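Local coordinates for Serine/threonine-protein kinase Tel1 (Chaetomium thermophilum, PDB 6SKY) that probably phosphorylates serine or threonine followed by glutamine in target proteins, switching on checkpoint signalling when DNA is damaged, at residues G1668-G1673 and F1798-H1803; Q1658-L1663 and I1846-T1851; R1769-A1774 and V1778-L1783; P1784-L1787 and G1792-E1795; A1807-L1810 and S1815-R1818. All blocks are in the same frame, centred on the assembly; numbering follows the deposited sequence.

All five contacts lie in the all-helical, N-terminal part of the modelled chain, and none of them cross. Contact 2 opens first, at 1658-1663, and contact 1 opens at 1668-1673. Within the long excursion that follows, two short hairpins close in series: contact 3 between 1769-1774 and 1778-1783, then contact 4 between 1784-1787 and 1792-1795. Contact 1 closes at 1798-1803, contact 5 turns the chain between 1807-1810 and 1815-1818, and contact 2 closes last, at 1846-1851, enclosing the other four. Helix 1793-1808 is shared by contacts 4, 1 and 5. Y1848 of contact 2 reaches S1670 and F1800 of contact 1, binding the two into one cluster.

Contact 1: residues G1668-G1673 and F1798-H1803; sequences GSSEEG and FPFVVH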
# COMPACT_ATOMS: atom_id res chain seq x y z
N GLY A 1668 20.47 -51.65 -19.66
CA GLY A 1668 19.45 -50.70 -20.05
C GLY A 1668 18.58 -51.13 -21.21
O GLY A 1668 17.96 -50.26 -21.83
N SER A 1669 18.51 -52.41 -21.51
CA SER A 1669 17.74 -52.91 -22.63
C SER A 1669 16.43 -53.52 -22.16
O SER A 1669 16.24 -53.81 -20.97
CB SER A 1669 18.54 -53.95 -23.41
OG SER A 1669 19.10 -54.91 -22.54
N SER A 1670 15.51 -53.71 -23.10
CA SER A 1670 14.25 -54.35 -22.80
C SER A 1670 14.41 -55.84 -22.53
O SER A 1670 13.58 -56.42 -21.83
CB SER A 1670 13.26 -54.15 -23.94
OG SER A 1670 13.03 -52.77 -24.15
N GLU A 1671 15.45 -56.47 -23.06
CA GLU A 1671 15.67 -57.88 -22.78
C GLU A 1671 15.97 -58.10 -21.31
O GLU A 1671 15.46 -59.04 -20.70
CB GLU A 1671 16.80 -58.43 -23.64
CG GLU A 1671 16.50 -58.46 -25.12
CD GLU A 1671 17.19 -57.34 -25.88
OE1 GLU A 1671 17.73 -56.43 -25.22
OE2 GLU A 1671 17.19 -57.38 -27.13
N GLU A 1672 16.80 -57.25 -20.72
CA GLU A 1672 17.05 -57.35 -19.28
C GLU A 1672 15.78 -57.08 -18.49
O GLU A 1672 15.56 -57.70 -17.44
CB GLU A 1672 18.14 -56.37 -18.86
CG GLU A 1672 19.54 -56.86 -19.13
CD GLU A 1672 20.58 -55.88 -18.66
OE1 GLU A 1672 20.28 -54.67 -18.65
OE2 GLU A 1672 21.69 -56.31 -18.29
N GLY A 1673 14.93 -56.18 -18.97
CA GLY A 1673 13.69 -55.91 -18.27
C GLY A 1673 12.78 -57.12 -18.26
O GLY A 1673 12.22 -57.48 -17.22
N PHE A 1798 4.24 -54.76 -20.76
CA PHE A 1798 3.80 -54.17 -22.02
C PHE A 1798 4.84 -53.29 -22.70
O PHE A 1798 5.07 -53.47 -23.92
CB PHE A 1798 2.50 -53.40 -21.76
CG PHE A 1798 1.75 -53.05 -22.98
CD1 PHE A 1798 1.06 -54.01 -23.67
CD2 PHE A 1798 1.72 -51.76 -23.44
CE1 PHE A 1798 0.37 -53.70 -24.79
CE2 PHE A 1798 1.03 -51.44 -24.56
CZ PHE A 1798 0.35 -52.41 -25.24
N PRO A 1799 5.50 -52.34 -22.03
CA PRO A 1799 6.47 -51.50 -22.75
C PRO A 1799 7.62 -52.29 -23.33
O PRO A 1799 8.07 -51.99 -24.45
CB PRO A 1799 6.94 -50.53 -21.67
CG PRO A 1799 5.86 -50.49 -20.71
CD PRO A 1799 5.35 -51.87 -20.65
N PHE A 1800 8.13 -53.28 -22.61
CA PHE A 1800 9.25 -54.06 -23.11
C PHE A 1800 8.87 -54.83 -24.36
O PHE A 1800 9.65 -54.93 -25.30
CB PHE A 1800 9.75 -55.00 -22.03
CG PHE A 1800 10.13 -54.31 -20.76
CD1 PHE A 1800 11.11 -53.35 -20.75
CD2 PHE A 1800 9.53 -54.64 -19.58
CE1 PHE A 1800 11.46 -52.72 -19.59
CE2 PHE A 1800 9.88 -54.01 -18.43
CZ PHE A 1800 10.85 -53.05 -18.44
N VAL A 1801 7.66 -55.38 -24.38
CA VAL A 1801 7.21 -56.12 -25.55
C VAL A 1801 7.06 -55.20 -26.74
O VAL A 1801 7.52 -55.51 -27.85
CB VAL A 1801 5.89 -56.85 -25.24
CG1 VAL A 1801 5.38 -57.55 -26.47
CG2 VAL A 1801 6.10 -57.85 -24.14
N VAL A 1802 6.41 -54.05 -26.55
CA VAL A 1802 6.23 -53.11 -27.64
C VAL A 1802 7.57 -52.68 -28.21
O VAL A 1802 7.78 -52.66 -29.43
CB VAL A 1802 5.41 -51.89 -27.18
CG1 VAL A 1802 5.44 -50.83 -28.23
CG2 VAL A 1802 4.00 -52.30 -26.91
N HIS A 1803 8.52 -52.36 -27.33
CA HIS A 1803 9.83 -51.93 -27.80
C HIS A 1803 10.55 -53.04 -28.54
O HIS A 1803 11.18 -52.79 -29.57
CB HIS A 1803 10.68 -51.43 -26.64
CG HIS A 1803 12.09 -51.14 -27.02
ND1 HIS A 1803 13.16 -51.68 -26.35
CD2 HIS A 1803 12.61 -50.37 -28.00
CE1 HIS A 1803 14.28 -51.26 -26.91
NE2 HIS A 1803 13.97 -50.46 -27.91
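S1670 meets two ring side chains that stand one helical turn apart on helix 1793-1808, F1800 and H1803. Its OG approaches the imidazole at the edge, close to the ring plane, and is hydrogen-bonded to ND1 of H1803; either group could be the donor, and the modelled separation is so short that its exact length is doubtful. With CG of H1803 anti to the backbone N (chi1 172°), the imidazole is carried across to the serine. The same OG also bonds to the hydroxyl of Y1848, so two partners hold it in a buried place. F1800 takes a different first torsion, CG anti to the carbonyl carbon (chi1 -56°), and its ring is laid against the first turn of helix 1670-1684. This is helix-on-helix packing within an alpha solenoid: the N-terminal turn of one helix, with S1669 at the N-cap position, rests on the middle of another. G1673 has no side chain, and its CA sits over one face of the phenyl ring, 4.1 Å from the F1800 centroid and 14° off the normal, a CH-pi contact. CD1 of F1800 also lies 3.9 Å from CB of S1670. Within the first segment, OE1 of E1672 accepts the backbone N of G1668 at 3.2 Å, with V1667 N as a second donor. The rings have further aromatic partners, edge-to-face in both cases: Y1848 for F1800 and W1866 for H1803.

Contact 2: residues Q1658-L1663 and I1846-T1851; sequences QEYRRL and ILYLRT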
# COMPACT_ATOMS: atom_id res chain seq x y z
N GLN A 1658 10.33 -45.00 -13.38
CA GLN A 1658 11.29 -45.43 -12.37
C GLN A 1658 11.34 -46.95 -12.26
O GLN A 1658 12.41 -47.52 -12.07
CB GLN A 1658 10.93 -44.81 -11.02
CG GLN A 1658 11.87 -43.71 -10.60
CD GLN A 1658 12.22 -43.81 -9.13
OE1 GLN A 1658 11.71 -44.66 -8.40
NE2 GLN A 1658 13.11 -42.93 -8.68
N GLU A 1659 10.19 -47.61 -12.41
CA GLU A 1659 10.20 -49.07 -12.36
C GLU A 1659 10.82 -49.66 -13.62
O GLU A 1659 11.56 -50.64 -13.54
CB GLU A 1659 8.79 -49.60 -12.17
CG GLU A 1659 7.80 -48.55 -11.74
CD GLU A 1659 8.05 -48.01 -10.34
OE1 GLU A 1659 8.77 -48.67 -9.56
OE2 GLU A 1659 7.52 -46.92 -10.02
N TYR A 1660 10.53 -49.08 -14.78
CA TYR A 1660 11.14 -49.56 -16.00
C TYR A 1660 12.65 -49.37 -15.97
O TYR A 1660 13.38 -50.13 -16.60
CB TYR A 1660 10.56 -48.84 -17.21
CG TYR A 1660 9.07 -48.89 -17.33
CD1 TYR A 1660 8.32 -49.86 -16.70
CD2 TYR A 1660 8.40 -47.95 -18.09
CE1 TYR A 1660 6.97 -49.88 -16.82
CE2 TYR A 1660 7.05 -47.98 -18.21
CZ TYR A 1660 6.34 -48.94 -17.58
OH TYR A 1660 4.98 -48.94 -17.71
N ARG A 1661 13.13 -48.35 -15.25
CA ARG A 1661 14.57 -48.15 -15.16
C ARG A 1661 15.19 -49.00 -14.07
O ARG A 1661 16.38 -49.30 -14.14
CB ARG A 1661 14.88 -46.68 -14.93
CG ARG A 1661 14.64 -45.87 -16.17
CD ARG A 1661 14.65 -44.40 -15.91
NE ARG A 1661 14.25 -43.68 -17.12
CZ ARG A 1661 14.13 -42.37 -17.20
NH1 ARG A 1661 14.37 -41.61 -16.14
NH2 ARG A 1661 13.76 -41.81 -18.34
N ARG A 1662 14.42 -49.37 -13.05
CA ARG A 1662 14.93 -50.31 -12.07
C ARG A 1662 15.06 -51.71 -12.66
O ARG A 1662 16.04 -52.41 -12.40
CB ARG A 1662 14.00 -50.34 -10.86
CG ARG A 1662 14.46 -51.26 -9.76
CD ARG A 1662 13.41 -51.40 -8.69
NE ARG A 1662 12.23 -52.10 -9.19
CZ ARG A 1662 12.12 -53.42 -9.25
NH1 ARG A 1662 13.12 -54.19 -8.86
NH2 ARG A 1662 11.00 -53.98 -9.72
N LEU A 1663 14.09 -52.13 -13.47
CA LEU A 1663 14.14 -53.44 -14.09
C LEU A 1663 15.25 -53.52 -15.12
O LEU A 1663 16.18 -54.33 -15.00
CB LEU A 1663 12.80 -53.77 -14.72
CG LEU A 1663 11.64 -53.91 -13.75
CD1 LEU A 1663 10.34 -54.01 -14.50
CD2 LEU A 1663 11.86 -55.13 -12.91
N ILE A 1846 4.48 -44.80 -24.37
CA ILE A 1846 5.04 -43.72 -25.18
C ILE A 1846 6.24 -43.09 -24.47
O ILE A 1846 7.30 -42.86 -25.07
CB ILE A 1846 3.97 -42.67 -25.49
CG1 ILE A 1846 2.88 -43.25 -26.37
CG2 ILE A 1846 4.58 -41.48 -26.16
CD1 ILE A 1846 1.77 -42.30 -26.64
N LEU A 1847 6.09 -42.82 -23.18
CA LEU A 1847 7.20 -42.26 -22.42
C LEU A 1847 8.41 -43.18 -22.43
O LEU A 1847 9.54 -42.73 -22.62
CB LEU A 1847 6.77 -41.99 -20.98
CG LEU A 1847 5.87 -40.81 -20.71
CD1 LEU A 1847 5.63 -40.74 -19.24
CD2 LEU A 1847 6.53 -39.57 -21.20
N TYR A 1848 8.19 -44.48 -22.22
CA TYR A 1848 9.31 -45.41 -22.21
C TYR A 1848 10.01 -45.46 -23.56
O TYR A 1848 11.23 -45.55 -23.63
CB TYR A 1848 8.84 -46.80 -21.81
CG TYR A 1848 9.92 -47.84 -21.89
CD1 TYR A 1848 10.89 -47.93 -20.91
CD2 TYR A 1848 9.97 -48.73 -22.94
CE1 TYR A 1848 11.87 -48.86 -20.98
CE2 TYR A 1848 10.96 -49.66 -23.02
CZ TYR A 1848 11.90 -49.72 -22.03
OH TYR A 1848 12.89 -50.66 -22.09
N LEU A 1849 9.25 -45.41 -24.65
CA LEU A 1849 9.87 -45.44 -25.96
C LEU A 1849 10.67 -44.18 -26.23
O LEU A 1849 11.62 -44.21 -27.01
CB LEU A 1849 8.82 -45.64 -27.04
CG LEU A 1849 8.25 -47.03 -27.23
CD1 LEU A 1849 7.12 -46.95 -28.20
CD2 LEU A 1849 9.30 -47.97 -27.72
N ARG A 1850 10.30 -43.06 -25.61
CA ARG A 1850 11.10 -41.85 -25.76
C ARG A 1850 12.49 -41.95 -25.15
O ARG A 1850 13.32 -41.08 -25.41
CB ARG A 1850 10.39 -40.67 -25.12
CG ARG A 1850 9.58 -39.85 -26.07
CD ARG A 1850 9.00 -38.68 -25.33
NE ARG A 1850 9.95 -38.16 -24.36
CZ ARG A 1850 10.81 -37.18 -24.60
NH1 ARG A 1850 10.83 -36.60 -25.79
NH2 ARG A 1850 11.64 -36.77 -23.66
N THR A 1851 12.78 -42.96 -24.33
CA THR A 1851 14.08 -43.09 -23.71
C THR A 1851 14.96 -44.15 -24.36
O THR A 1851 16.06 -44.41 -23.86
CB THR A 1851 13.94 -43.42 -22.22
OG1 THR A 1851 13.52 -44.78 -22.07
CG2 THR A 1851 12.92 -42.53 -21.57
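Y1660 and Y1848 supply the aromatic part of this contact, and each leans on the base of the other. Their rings meet obliquely, with centroids 5.5 Å apart and planes at 85°. CD2 of Y1660 lies 3.8 Å from CD1 of Y1848; on one side of this closest pair CB of Y1660 reaches CD1 of Y1848, and on the other CB of Y1848 reaches CD2 of Y1660. CG of Y1848 is anti to the backbone N (chi1 175°) and CG of Y1660 anti to the carbonyl carbon (chi1 -54°), and together these torsions bring the two ring carbons face to face across the helices. The hydroxyl of Y1848 is used elsewhere, bonding to S1670.

Beside the rings runs a polar-to-apolar touch: R1661, extended from CG to NE, brings NH2 to within 3.4 Å of CG2 of T1851, which sits at the edge of the guanidinium.

The threonine is held within its own segment: the carbonyl O of Y1848 accepts T1851 OG1 at 2.9 Å and T1851 N at 3.1 Å, so two bonds from T1851 converge on one oxygen.

P1799 of helix 1793-1808 touches both tyrosines. L1847 packs on helix 1884-1898, L1663 on helix 1670-1684, and R1661 also reaches P2730 and D2731 in a loop of the kinase region.

Contact 3: residues R1769-A1774 and V1778-L1783; sequences RLALSA and VTLRVL
Just ahead of A1771, which packs on L1780, the carbonyl O of L1770 is gripped by one residue twice: S1773 N donates at 3.1 Å and S1773 OG also donates, although the modelled length of the hydroxyl bond is too short to trust. This double hold lies beside a type I turn from A1771 to A1774, whose own bond, A1774 N to A1771 O, is weak. Between side chains the contact is apolar. L1780 forks over the two alanines: its CD1 lies 3.9 Å from CB of A1774, while CD2 is 4.2 Å from CB of A1771. With CG anti to the carbonyl carbon (chi1 -70°), the fork is directed back at the preceding helix. The methyl of A1771 also rests 3.7 Å from the carbonyl O of L1780, so small residues let the two backbones come near in a short hairpin between helix 1762-1771 and the weakly bonded helix 1778-1781. NE of R1781 bonds to P1775 O in the connecting loop. V1801 and V1805 of helix 1793-1808 pack on L1780, V1802 of that helix on L1770, and V1782 turns to helix 1687-1706.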
# COMPACT_ATOMS: atom_id res chain seq x y z
N ARG A 1769 -0.84 -60.60 -29.10
CA ARG A 1769 -0.93 -60.36 -30.53
C ARG A 1769 0.37 -59.80 -31.09
O ARG A 1769 0.77 -60.14 -32.21
CB ARG A 1769 -2.08 -59.42 -30.82
CG ARG A 1769 -2.22 -59.01 -32.27
CD ARG A 1769 -2.96 -60.06 -33.06
NE ARG A 1769 -4.00 -59.45 -33.88
CZ ARG A 1769 -3.79 -58.94 -35.10
NH1 ARG A 1769 -4.80 -58.40 -35.77
NH2 ARG A 1769 -2.58 -58.98 -35.64
N LEU A 1770 1.04 -58.94 -30.32
CA LEU A 1770 2.32 -58.37 -30.76
C LEU A 1770 3.43 -59.40 -30.68
O LEU A 1770 4.22 -59.55 -31.62
CB LEU A 1770 2.66 -57.14 -29.93
CG LEU A 1770 1.86 -55.88 -30.20
CD1 LEU A 1770 2.25 -54.80 -29.22
CD2 LEU A 1770 2.10 -55.43 -31.61
N ALA A 1771 3.53 -60.11 -29.56
CA ALA A 1771 4.62 -61.05 -29.37
C ALA A 1771 4.55 -62.22 -30.33
O ALA A 1771 5.58 -62.81 -30.67
CB ALA A 1771 4.64 -61.56 -27.93
N LEU A 1772 3.35 -62.58 -30.79
CA LEU A 1772 3.24 -63.67 -31.75
C LEU A 1772 3.77 -63.30 -33.12
O LEU A 1772 4.13 -64.18 -33.90
CB LEU A 1772 1.79 -64.13 -31.88
CG LEU A 1772 1.21 -64.96 -30.73
CD1 LEU A 1772 -0.24 -65.28 -31.00
CD2 LEU A 1772 2.01 -66.22 -30.53
N SER A 1773 3.85 -62.01 -33.43
CA SER A 1773 4.28 -61.55 -34.74
C SER A 1773 5.80 -61.53 -34.91
O SER A 1773 6.28 -61.09 -35.95
CB SER A 1773 3.73 -60.15 -35.01
OG SER A 1773 4.26 -59.22 -34.08
N ALA A 1774 6.56 -61.99 -33.92
CA ALA A 1774 8.02 -61.98 -33.98
C ALA A 1774 8.57 -63.27 -33.40
O ALA A 1774 9.06 -63.30 -32.27
CB ALA A 1774 8.59 -60.77 -33.24
N VAL A 1778 13.78 -65.05 -29.30
CA VAL A 1778 13.47 -66.11 -28.35
C VAL A 1778 12.85 -65.56 -27.08
O VAL A 1778 12.17 -66.30 -26.37
CB VAL A 1778 14.74 -66.92 -28.03
CG1 VAL A 1778 15.63 -66.16 -27.11
CG2 VAL A 1778 14.37 -68.26 -27.43
N THR A 1779 13.03 -64.27 -26.79
CA THR A 1779 12.46 -63.72 -25.57
C THR A 1779 10.98 -63.40 -25.72
O THR A 1779 10.26 -63.38 -24.72
CB THR A 1779 13.22 -62.47 -25.15
OG1 THR A 1779 14.61 -62.64 -25.45
CG2 THR A 1779 13.08 -62.24 -23.67
N LEU A 1780 10.51 -63.16 -26.93
CA LEU A 1780 9.10 -62.94 -27.17
C LEU A 1780 8.35 -64.21 -27.49
O LEU A 1780 7.12 -64.22 -27.47
CB LEU A 1780 8.89 -61.96 -28.32
CG LEU A 1780 9.25 -60.49 -28.17
CD1 LEU A 1780 9.14 -59.84 -29.52
CD2 LEU A 1780 8.33 -59.81 -27.19
N ARG A 1781 9.07 -65.28 -27.82
CA ARG A 1781 8.41 -66.52 -28.21
C ARG A 1781 7.88 -67.28 -27.01
O ARG A 1781 6.89 -68.00 -27.12
CB ARG A 1781 9.39 -67.38 -29.00
CG ARG A 1781 8.79 -68.57 -29.68
CD ARG A 1781 9.86 -69.59 -29.94
NE ARG A 1781 11.06 -68.96 -30.48
CZ ARG A 1781 12.27 -69.50 -30.44
NH1 ARG A 1781 12.44 -70.69 -29.87
NH2 ARG A 1781 13.30 -68.87 -30.96
N VAL A 1782 8.52 -67.12 -25.85
CA VAL A 1782 8.17 -67.86 -24.65
C VAL A 1782 7.19 -67.07 -23.81
O VAL A 1782 6.84 -67.48 -22.70
CB VAL A 1782 9.43 -68.20 -23.84
CG1 VAL A 1782 10.47 -68.83 -24.73
CG2 VAL A 1782 9.98 -66.94 -23.23
N LEU A 1783 6.75 -65.94 -24.32
CA LEU A 1783 5.89 -65.05 -23.54
C LEU A 1783 4.41 -65.43 -23.51
O LEU A 1783 3.83 -65.41 -22.43
CB LEU A 1783 6.03 -63.61 -24.02
CG LEU A 1783 7.12 -62.79 -23.34
CD1 LEU A 1783 6.96 -61.34 -23.71
CD2 LEU A 1783 7.08 -62.95 -21.84

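Contact 4: residues P1784-L1787 and G1792-E1795; sequences PPIL and GFAE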
# COMPACT_ATOMS: atom_id res chain seq x y z
N PRO A 1784 3.77 -65.75 -24.64
CA PRO A 1784 2.30 -65.85 -24.64
C PRO A 1784 1.75 -66.74 -23.54
O PRO A 1784 0.72 -66.39 -22.93
CB PRO A 1784 2.00 -66.42 -26.03
CG PRO A 1784 3.10 -65.93 -26.86
CD PRO A 1784 4.31 -65.95 -25.99
N PRO A 1785 2.39 -67.88 -23.21
CA PRO A 1785 1.95 -68.62 -22.02
C PRO A 1785 1.91 -67.77 -20.76
O PRO A 1785 0.87 -67.69 -20.11
CB PRO A 1785 2.99 -69.74 -21.91
CG PRO A 1785 3.39 -69.98 -23.28
CD PRO A 1785 3.40 -68.66 -23.95
N ILE A 1786 3.03 -67.12 -20.42
CA ILE A 1786 3.09 -66.33 -19.19
C ILE A 1786 2.11 -65.17 -19.24
O ILE A 1786 1.47 -64.84 -18.24
CB ILE A 1786 4.53 -65.84 -18.96
CG1 ILE A 1786 5.50 -67.01 -18.98
CG2 ILE A 1786 4.63 -65.13 -17.65
CD1 ILE A 1786 6.90 -66.61 -18.69
N LEU A 1787 1.99 -64.53 -20.40
CA LEU A 1787 1.09 -63.38 -20.51
C LEU A 1787 -0.35 -63.80 -20.29
O LEU A 1787 -1.13 -63.05 -19.70
CB LEU A 1787 1.26 -62.71 -21.87
CG LEU A 1787 2.55 -61.93 -22.09
CD1 LEU A 1787 2.78 -61.69 -23.55
CD2 LEU A 1787 2.49 -60.62 -21.36
N GLY A 1792 -1.68 -59.85 -14.03
CA GLY A 1792 -0.96 -58.60 -13.87
C GLY A 1792 0.42 -58.57 -14.48
O GLY A 1792 1.15 -57.61 -14.26
N PHE A 1793 0.80 -59.60 -15.23
CA PHE A 1793 2.11 -59.62 -15.86
C PHE A 1793 2.13 -58.81 -17.14
O PHE A 1793 3.16 -58.20 -17.47
CB PHE A 1793 2.51 -61.06 -16.16
CG PHE A 1793 3.89 -61.21 -16.72
CD1 PHE A 1793 4.98 -61.22 -15.89
CD2 PHE A 1793 4.08 -61.37 -18.07
CE1 PHE A 1793 6.24 -61.37 -16.40
CE2 PHE A 1793 5.34 -61.52 -18.58
CZ PHE A 1793 6.41 -61.52 -17.75
N ALA A 1794 1.01 -58.77 -17.85
CA ALA A 1794 0.97 -58.06 -19.13
C ALA A 1794 1.13 -56.56 -18.94
O ALA A 1794 1.80 -55.90 -19.73
CB ALA A 1794 -0.33 -58.37 -19.85
N GLU A 1795 0.52 -56.00 -17.90
CA GLU A 1795 0.68 -54.58 -17.65
C GLU A 1795 2.11 -54.24 -17.25
O GLU A 1795 2.60 -53.15 -17.57
CB GLU A 1795 -0.28 -54.12 -16.57
CG GLU A 1795 -1.72 -54.04 -17.03
CD GLU A 1795 -2.45 -55.36 -16.91
OE1 GLU A 1795 -2.16 -56.12 -15.96
OE2 GLU A 1795 -3.32 -55.65 -17.76
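I1786 lays its CG2 methyl over the centre of the F1793 ring. The carbon is 3.8 Å from the ring centroid and only 13° off the normal, a CH-pi contact made squarely on one face. CG2 is the branch that does this because it stands anti to the backbone N of I1786, while CG1 is anti to the carbonyl carbon (chi1 -54°). The side chains of L1787 and F1793 cross at about a right angle, and CD2 of L1787 meets CD2 of F1793 at the ring edge, near the plane, at 3.7 Å. That one methyl has a second job, since CD2 of L1787 also lies 3.7 Å from CA of A1794 and 3.9 Å from its CB. One leucine branch thus wedges between the phenyl edge and the backbone of the next residue. F1793 extends its ring toward helix 1783-1789 with CG anti to the backbone N (chi1 -176°). The two helices form a helical hairpin of the solenoid, joined by a short turn in which G1792 takes a positive phi. L1677, I1678 and L1681 of helix 1670-1684 also pack on F1793, and A1767 and I1768 of helix 1762-1771 on L1787. All four touching residues are buried and every contact between them is made by carbon, so this contact probably rests on shape and exclusion of water, and the face and edge contacts together would limit the tilt of the phenyl ring.

Contact 5: residues A1807-L1810 and S1815-R1818; sequences AYQL and SAKR
Q1809 turns CG into the place between its backbone N and carbonyl carbon (chi1 57°) and then runs extended, which carries the amide across to the backbone of S1815 and A1816. There OE1 accepts the N-H of A1816 at 2.7 Å, with an N-H...O angle of 164°. The backbone N of A1816 lies almost in line with the side-chain C=O, the angle at the oxygen being 174°. S1815 N reaches the same OE1 at 3.3 Å, but this bond is weak and strongly bent. One carbonyl oxygen therefore serves two successive N-H groups at the N-terminal end of helix 1815-1827, where no earlier turn provides backbone carbonyls. The partial negative charge of OE1 facing that end probably suits the helix dipole.

Q1809 is the first residue to leave helix 1793-1808 and the centre of an inverse gamma turn, closed by a weak bond from L1810 N to Y1808 O at 3.0 Å. The contact is a corner between two consecutive helices of the solenoid, pinned from the outgoing end of one helix to the start of the next.

Behind the bond, the methyl of A1816 packs on V1805 of helix 1793-1808 and on L1770 of helix 1762-1771. Y1808 lies against A1774 and the loop residues K1776 and I1777, K1817 packs on L1806 while its NZ bonds to H1865 O, and L1810 turns to L1854 and P1855 in the loop after helix 1836-1849.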
# COMPACT_ATOMS: atom_id res chain seq x y z
N ALA A 1807 11.61 -52.61 -32.40
CA ALA A 1807 13.03 -52.62 -32.71
C ALA A 1807 13.39 -53.78 -33.63
O ALA A 1807 14.31 -53.65 -34.44
CB ALA A 1807 13.85 -52.70 -31.43
N TYR A 1808 12.70 -54.91 -33.50
CA TYR A 1808 12.96 -56.04 -34.38
C TYR A 1808 12.59 -55.71 -35.81
O TYR A 1808 13.41 -55.83 -36.72
CB TYR A 1808 12.18 -57.25 -33.90
CG TYR A 1808 12.24 -58.42 -34.85
CD1 TYR A 1808 13.41 -59.13 -35.03
CD2 TYR A 1808 11.11 -58.83 -35.54
CE1 TYR A 1808 13.47 -60.19 -35.88
CE2 TYR A 1808 11.16 -59.90 -36.40
CZ TYR A 1808 12.34 -60.58 -36.56
OH TYR A 1808 12.40 -61.65 -37.42
N GLN A 1809 11.35 -55.28 -36.04
CA GLN A 1809 10.95 -55.04 -37.42
C GLN A 1809 11.20 -53.60 -37.85
O GLN A 1809 10.34 -52.94 -38.42
CB GLN A 1809 9.49 -55.42 -37.62
CG GLN A 1809 8.53 -54.73 -36.71
CD GLN A 1809 7.19 -55.40 -36.71
OE1 GLN A 1809 6.17 -54.74 -36.81
NE2 GLN A 1809 7.19 -56.71 -36.60
N LEU A 1810 12.42 -53.12 -37.62
CA LEU A 1810 12.76 -51.74 -37.97
C LEU A 1810 13.09 -51.61 -39.44
O LEU A 1810 12.60 -50.70 -40.12
CB LEU A 1810 13.94 -51.25 -37.12
CG LEU A 1810 13.71 -50.09 -36.16
CD1 LEU A 1810 15.04 -49.59 -35.67
CD2 LEU A 1810 12.96 -48.97 -36.80
N SER A 1815 5.04 -53.38 -39.59
CA SER A 1815 3.62 -53.68 -39.44
C SER A 1815 3.07 -53.20 -38.11
O SER A 1815 2.02 -52.55 -38.07
CB SER A 1815 3.40 -55.18 -39.60
OG SER A 1815 2.02 -55.50 -39.49
N ALA A 1816 3.75 -53.53 -37.01
CA ALA A 1816 3.28 -53.12 -35.70
C ALA A 1816 3.29 -51.61 -35.54
O ALA A 1816 2.41 -51.05 -34.89
CB ALA A 1816 4.12 -53.76 -34.60
N LYS A 1817 4.27 -50.93 -36.14
CA LYS A 1817 4.29 -49.48 -36.08
C LYS A 1817 3.06 -48.90 -36.76
O LYS A 1817 2.38 -48.04 -36.21
CB LYS A 1817 5.55 -48.93 -36.73
CG LYS A 1817 5.53 -47.43 -36.84
CD LYS A 1817 6.74 -46.90 -37.55
CE LYS A 1817 6.67 -45.39 -37.67
NZ LYS A 1817 7.93 -44.83 -38.20
N ARG A 1818 2.75 -49.39 -37.96
CA ARG A 1818 1.58 -48.91 -38.70
C ARG A 1818 0.30 -49.17 -37.92
O ARG A 1818 -0.54 -48.28 -37.77
CB ARG A 1818 1.54 -49.57 -40.07
CG ARG A 1818 0.33 -49.20 -40.89
CD ARG A 1818 0.24 -50.05 -42.14
NE ARG A 1818 0.22 -51.47 -41.83
CZ ARG A 1818 -0.86 -52.13 -41.43
NH1 ARG A 1818 -2.01 -51.49 -41.29
NH2 ARG A 1818 -0.80 -53.43 -41.17